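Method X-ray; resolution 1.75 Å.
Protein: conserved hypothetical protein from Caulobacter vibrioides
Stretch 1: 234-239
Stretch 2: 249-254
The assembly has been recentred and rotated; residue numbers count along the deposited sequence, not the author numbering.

Stretch 1, residues 234-239: EWFFSN
Stretch 2, residues 249-254: DYGRLL

Contact between residues 234-239 and 249-254 of one chain, centred on Phe 237, Leu 253 and Tyr 250. No hydrogen bond crosses between the stretches; they meet through aromatic faces and apolar side chains, burying 384 Å² with both sides summed. Stretch 1 is irregular until Ser 238, the N-cap of a helix that Asn 239 enters (phi/psi -61/-40); stretch 2 is loop or turn until the strand that begins at Leu 253. The touching parts, CA 235 to 239 and CA 250 to 253, run 128° apart. In register, Phe 237 CA lies 5.6 Å from Gly 251 CA, and Asn 239 CA lies 6.1 Å from Tyr 250 CA.

Phe 237 gives up the most surface. Its backbone is extended (-80/157), its CA-to-CB bond points toward stretch 2, and chi1 -67° (m) with chi2 -59° lays the ring flat against Gly 251 (-75/159). Gly 251 CA sits 3.6 Å from the centroid of the Phe 237 ring, 9° off the normal, a CH-pi contact over the face. The absence of a side chain permits this approach: an ideal CB on Gly 251 would lie 2.5 Å from Phe 237 CE1, a clash. Phe 237 CB also comes within 3.1 Å of Gly 251 O, which is left without a polar partner, as are Phe 237 N and O.

Leu 253 (-92/143; chi1 -57°, m; chi2 161°, t) starts with CA-to-CB sideways, but its end comes nearer to stretch 1 and meets two rings. Leu 253 CD2 is 3.6 Å from Phe 237 CD2, and Leu 253 CD1 is 3.8 Å from Phe 236 CD1; both approaches are oblique. Phe 236 (-133/149) has chi1 -50° (m) and chi2 -67°, with CA-to-CB sideways.

Tyr 250 (-160/158) points CA-to-CB toward stretch 1. With chi1 44° (p) and chi2 87°, its ring offers a face to Asn 239, whose CB stands 3.9 Å from the Tyr 250 ring centroid, 11° off the normal, in a second CH-pi contact. Asn 239 has chi1 170° (t) and chi2 54°.

Arg 252 (-118/134) turns CA-to-CB away from stretch 1 and braces its own loop. Chi values of -40° (m), -56° (m), 169° (t) and 70° fold it back, so that Arg 252 NE donates to Tyr 250 O at 2.9 Å and Arg 252 NH2 forms a hydrogen-bonded salt bridge with Asp 249 OD1 at 3.0 Å. Asp 249 (-168/180) has chi1 -168° (t) and chi2 30°.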

ATOM      1  N   GLU A 234      11.187  11.415  -9.066  1.00  5.06           N
ATOM      2  CA  GLU A 234      10.782  12.759  -8.669  1.00  4.71           C
ATOM      3  C   GLU A 234       9.731  12.698  -7.565  1.00  5.64           C
ATOM      4  O   GLU A 234       9.714  13.533  -6.656  1.00  4.95           O
ATOM      5  CB  GLU A 234      10.194  13.498  -9.876  1.00  7.17           C
ATOM      6  CG  GLU A 234       9.577  14.862  -9.558  1.00  7.70           C
ATOM      7  CD  GLU A 234       8.806  15.450 -10.733  1.00 10.65           C
ATOM      8  OE1 GLU A 234       8.858  14.867 -11.838  1.00  7.31           O
ATOM      9  OE2 GLU A 234       8.149  16.502 -10.555  1.00  8.28           O
ATOM     10  N   TRP A 235       8.868  11.690  -7.644  1.00  4.98           N
ATOM     11  CA  TRP A 235       7.775  11.548  -6.694  1.00  6.01           C
ATOM     12  C   TRP A 235       7.779  10.354  -5.751  1.00  5.33           C
ATOM     13  O   TRP A 235       7.123  10.400  -4.714  1.00  3.81           O
ATOM     14  CB  TRP A 235       6.446  11.534  -7.455  1.00  6.56           C
ATOM     15  CG  TRP A 235       6.199  12.760  -8.255  1.00  5.85           C
ATOM     16  CD1 TRP A 235       6.285  12.892  -9.612  1.00  5.76           C
ATOM     17  CD2 TRP A 235       5.826  14.043  -7.748  1.00  4.41           C
ATOM     18  NE1 TRP A 235       5.985  14.184  -9.983  1.00  3.17           N
ATOM     19  CE2 TRP A 235       5.701  14.911  -8.857  1.00  5.59           C
ATOM     20  CE3 TRP A 235       5.585  14.545  -6.463  1.00  5.26           C
ATOM     21  CZ2 TRP A 235       5.345  16.254  -8.718  1.00  5.24           C
ATOM     22  CZ3 TRP A 235       5.230  15.883  -6.326  1.00  3.03           C
ATOM     23  CH2 TRP A 235       5.114  16.720  -7.448  1.00  5.28           C
ATOM     24  N   PHE A 236       8.501   9.291  -6.085  1.00  5.14           N
ATOM     25  CA  PHE A 236       8.454   8.104  -5.232  1.00  3.41           C
ATOM     26  C   PHE A 236       9.767   7.439  -4.853  1.00  3.44           C
ATOM     27  O   PHE A 236      10.740   7.479  -5.607  1.00  3.26           O
ATOM     28  CB  PHE A 236       7.569   7.046  -5.902  1.00  3.77           C
ATOM     29  CG  PHE A 236       6.229   7.568  -6.340  1.00  3.12           C
ATOM     30  CD1 PHE A 236       5.279   7.967  -5.401  1.00  5.60           C
ATOM     31  CD2 PHE A 236       5.927   7.690  -7.692  1.00  3.13           C
ATOM     32  CE1 PHE A 236       4.046   8.483  -5.805  1.00  3.63           C
ATOM     33  CE2 PHE A 236       4.697   8.205  -8.109  1.00  3.43           C
ATOM     34  CZ  PHE A 236       3.756   8.603  -7.163  1.00  3.45           C
ATOM     35  N   PHE A 237       9.775   6.835  -3.665  1.00  3.37           N
ATOM     36  CA  PHE A 237      10.924   6.079  -3.180  1.00  3.77           C
ATOM     37  C   PHE A 237      10.762   4.744  -3.907  1.00  3.65           C
ATOM     38  O   PHE A 237       9.649   4.394  -4.308  1.00  4.43           O
ATOM     39  CB  PHE A 237      10.827   5.815  -1.675  1.00  3.68           C
ATOM     40  CG  PHE A 237      10.934   7.045  -0.819  1.00  3.11           C
ATOM     41  CD1 PHE A 237      12.061   7.856  -0.876  1.00  4.14           C
ATOM     42  CD2 PHE A 237       9.918   7.371   0.072  1.00  3.58           C
ATOM     43  CE1 PHE A 237      12.174   8.978  -0.054  1.00  3.56           C
ATOM     44  CE2 PHE A 237      10.020   8.487   0.896  1.00  3.76           C
ATOM     45  CZ  PHE A 237      11.151   9.293   0.831  1.00  3.15           C
ATOM     46  N   SER A 238      11.847   3.998  -4.066  1.00  3.57           N
ATOM     47  CA  SER A 238      11.781   2.708  -4.754  1.00  5.01           C
ATOM     48  C   SER A 238      12.865   1.743  -4.289  1.00  4.57           C
ATOM     49  O   SER A 238      14.058   2.026  -4.422  1.00  4.68           O
ATOM     50  CB  SER A 238      11.905   2.911  -6.265  1.00  6.61           C
ATOM     51  OG  SER A 238      12.006   1.665  -6.937  1.00  6.16           O
ATOM     52  N   ASN A 239      12.446   0.605  -3.743  1.00  4.85           N
ATOM     53  CA  ASN A 239      13.383  -0.409  -3.274  1.00  6.01           C
ATOM     54  C   ASN A 239      14.233  -0.924  -4.437  1.00  6.49           C
ATOM     55  O   ASN A 239      15.442  -1.144  -4.293  1.00  5.25           O
ATOM     56  CB  ASN A 239      12.612  -1.565  -2.623  1.00  9.04           C
ATOM     57  CG  ASN A 239      13.491  -2.772  -2.329  1.00 12.96           C
ATOM     58  OD1 ASN A 239      14.522  -2.666  -1.664  1.00 17.24           O
ATOM     59  ND2 ASN A 239      13.078  -3.930  -2.823  1.00 14.21           N
ATOM     60  N   ASP A 249      19.447   1.110   1.983  1.00  9.17           N
ATOM     61  CA  ASP A 249      18.120   1.321   2.550  1.00  8.59           C
ATOM     62  C   ASP A 249      17.340   2.240   1.619  1.00  7.50           C
ATOM     63  O   ASP A 249      17.854   2.671   0.589  1.00  6.98           O
ATOM     64  CB  ASP A 249      18.257   1.948   3.943  1.00  7.43           C
ATOM     65  CG  ASP A 249      16.957   1.944   4.727  1.00  9.32           C
ATOM     66  OD1 ASP A 249      16.123   1.038   4.518  1.00  8.18           O
ATOM     67  OD2 ASP A 249      16.780   2.841   5.578  1.00 10.39           O
ATOM     68  N   TYR A 250      16.100   2.541   1.981  1.00  7.06           N
ATOM     69  CA  TYR A 250      15.269   3.409   1.157  1.00  7.14           C
ATOM     70  C   TYR A 250      14.135   3.996   1.979  1.00  6.83           C
ATOM     71  O   TYR A 250      13.773   3.457   3.025  1.00  7.13           O
ATOM     72  CB  TYR A 250      14.698   2.617  -0.021  1.00  6.57           C
ATOM     73  CG  TYR A 250      14.176   1.255   0.375  1.00  9.48           C
ATOM     74  CD1 TYR A 250      12.870   1.086   0.834  1.00  9.45           C
ATOM     75  CD2 TYR A 250      15.014   0.142   0.349  1.00 10.16           C
ATOM     76  CE1 TYR A 250      12.414  -0.167   1.264  1.00 11.58           C
ATOM     77  CE2 TYR A 250      14.573  -1.102   0.773  1.00 12.05           C
ATOM     78  CZ  TYR A 250      13.278  -1.254   1.230  1.00 12.68           C
ATOM     79  OH  TYR A 250      12.864  -2.495   1.658  1.00 15.56           O
ATOM     80  N   GLY A 251      13.593   5.112   1.504  1.00  6.63           N
ATOM     81  CA  GLY A 251      12.490   5.747   2.197  1.00  5.62           C
ATOM     82  C   GLY A 251      11.230   4.945   1.937  1.00  5.40           C
ATOM     83  O   GLY A 251      11.172   4.181   0.970  1.00  5.08           O
ATOM     84  N   ARG A 252      10.229   5.113   2.798  1.00  3.70           N
ATOM     85  CA  ARG A 252       8.966   4.396   2.661  1.00  5.37           C
ATOM     86  C   ARG A 252       7.815   5.377   2.459  1.00  4.86           C
ATOM     87  O   ARG A 252       7.715   6.386   3.159  1.00  4.11           O
ATOM     88  CB  ARG A 252       8.687   3.550   3.913  1.00  7.46           C
ATOM     89  CG  ARG A 252       9.910   2.843   4.492  1.00  9.51           C
ATOM     90  CD  ARG A 252      10.603   1.964   3.463  1.00 11.78           C
ATOM     91  NE  ARG A 252      11.904   1.508   3.948  1.00 11.73           N
ATOM     92  CZ  ARG A 252      12.073   0.629   4.930  1.00 12.77           C
ATOM     93  NH1 ARG A 252      11.018   0.098   5.536  1.00 11.55           N
ATOM     94  NH2 ARG A 252      13.297   0.295   5.317  1.00 12.63           N
ATOM     95  N   LEU A 253       6.954   5.069   1.494  1.00  3.27           N
ATOM     96  CA  LEU A 253       5.795   5.899   1.184  1.00  3.68           C
ATOM     97  C   LEU A 253       4.589   5.410   1.970  1.00  4.07           C
ATOM     98  O   LEU A 253       4.399   4.210   2.137  1.00  6.34           O
ATOM     99  CB  LEU A 253       5.459   5.790  -0.297  1.00  3.17           C
ATOM    100  CG  LEU A 253       6.557   6.160  -1.284  1.00  3.01           C
ATOM    101  CD1 LEU A 253       6.230   5.569  -2.655  1.00  4.90           C
ATOM    102  CD2 LEU A 253       6.671   7.676  -1.350  1.00  3.62           C
ATOM    103  N   LEU A 254       3.763   6.339   2.433  1.00  3.21           N
ATOM    104  CA  LEU A 254       2.570   5.954   3.169  1.00  3.03           C
ATOM    105  C   LEU A 254       1.341   6.130   2.289  1.00  3.51           C
ATOM    106  O   LEU A 254       1.293   7.020   1.447  1.00  4.75           O
ATOM    107  CB  LEU A 254       2.401   6.812   4.423  1.00  6.15           C
ATOM    108  CG  LEU A 254       1.301   6.301   5.362  1.00  9.62           C
ATOM    109  CD1 LEU A 254       1.784   5.032   6.037  1.00  8.85           C
ATOM    110  CD2 LEU A 254       0.955   7.344   6.406  1.00 11.17           C
TER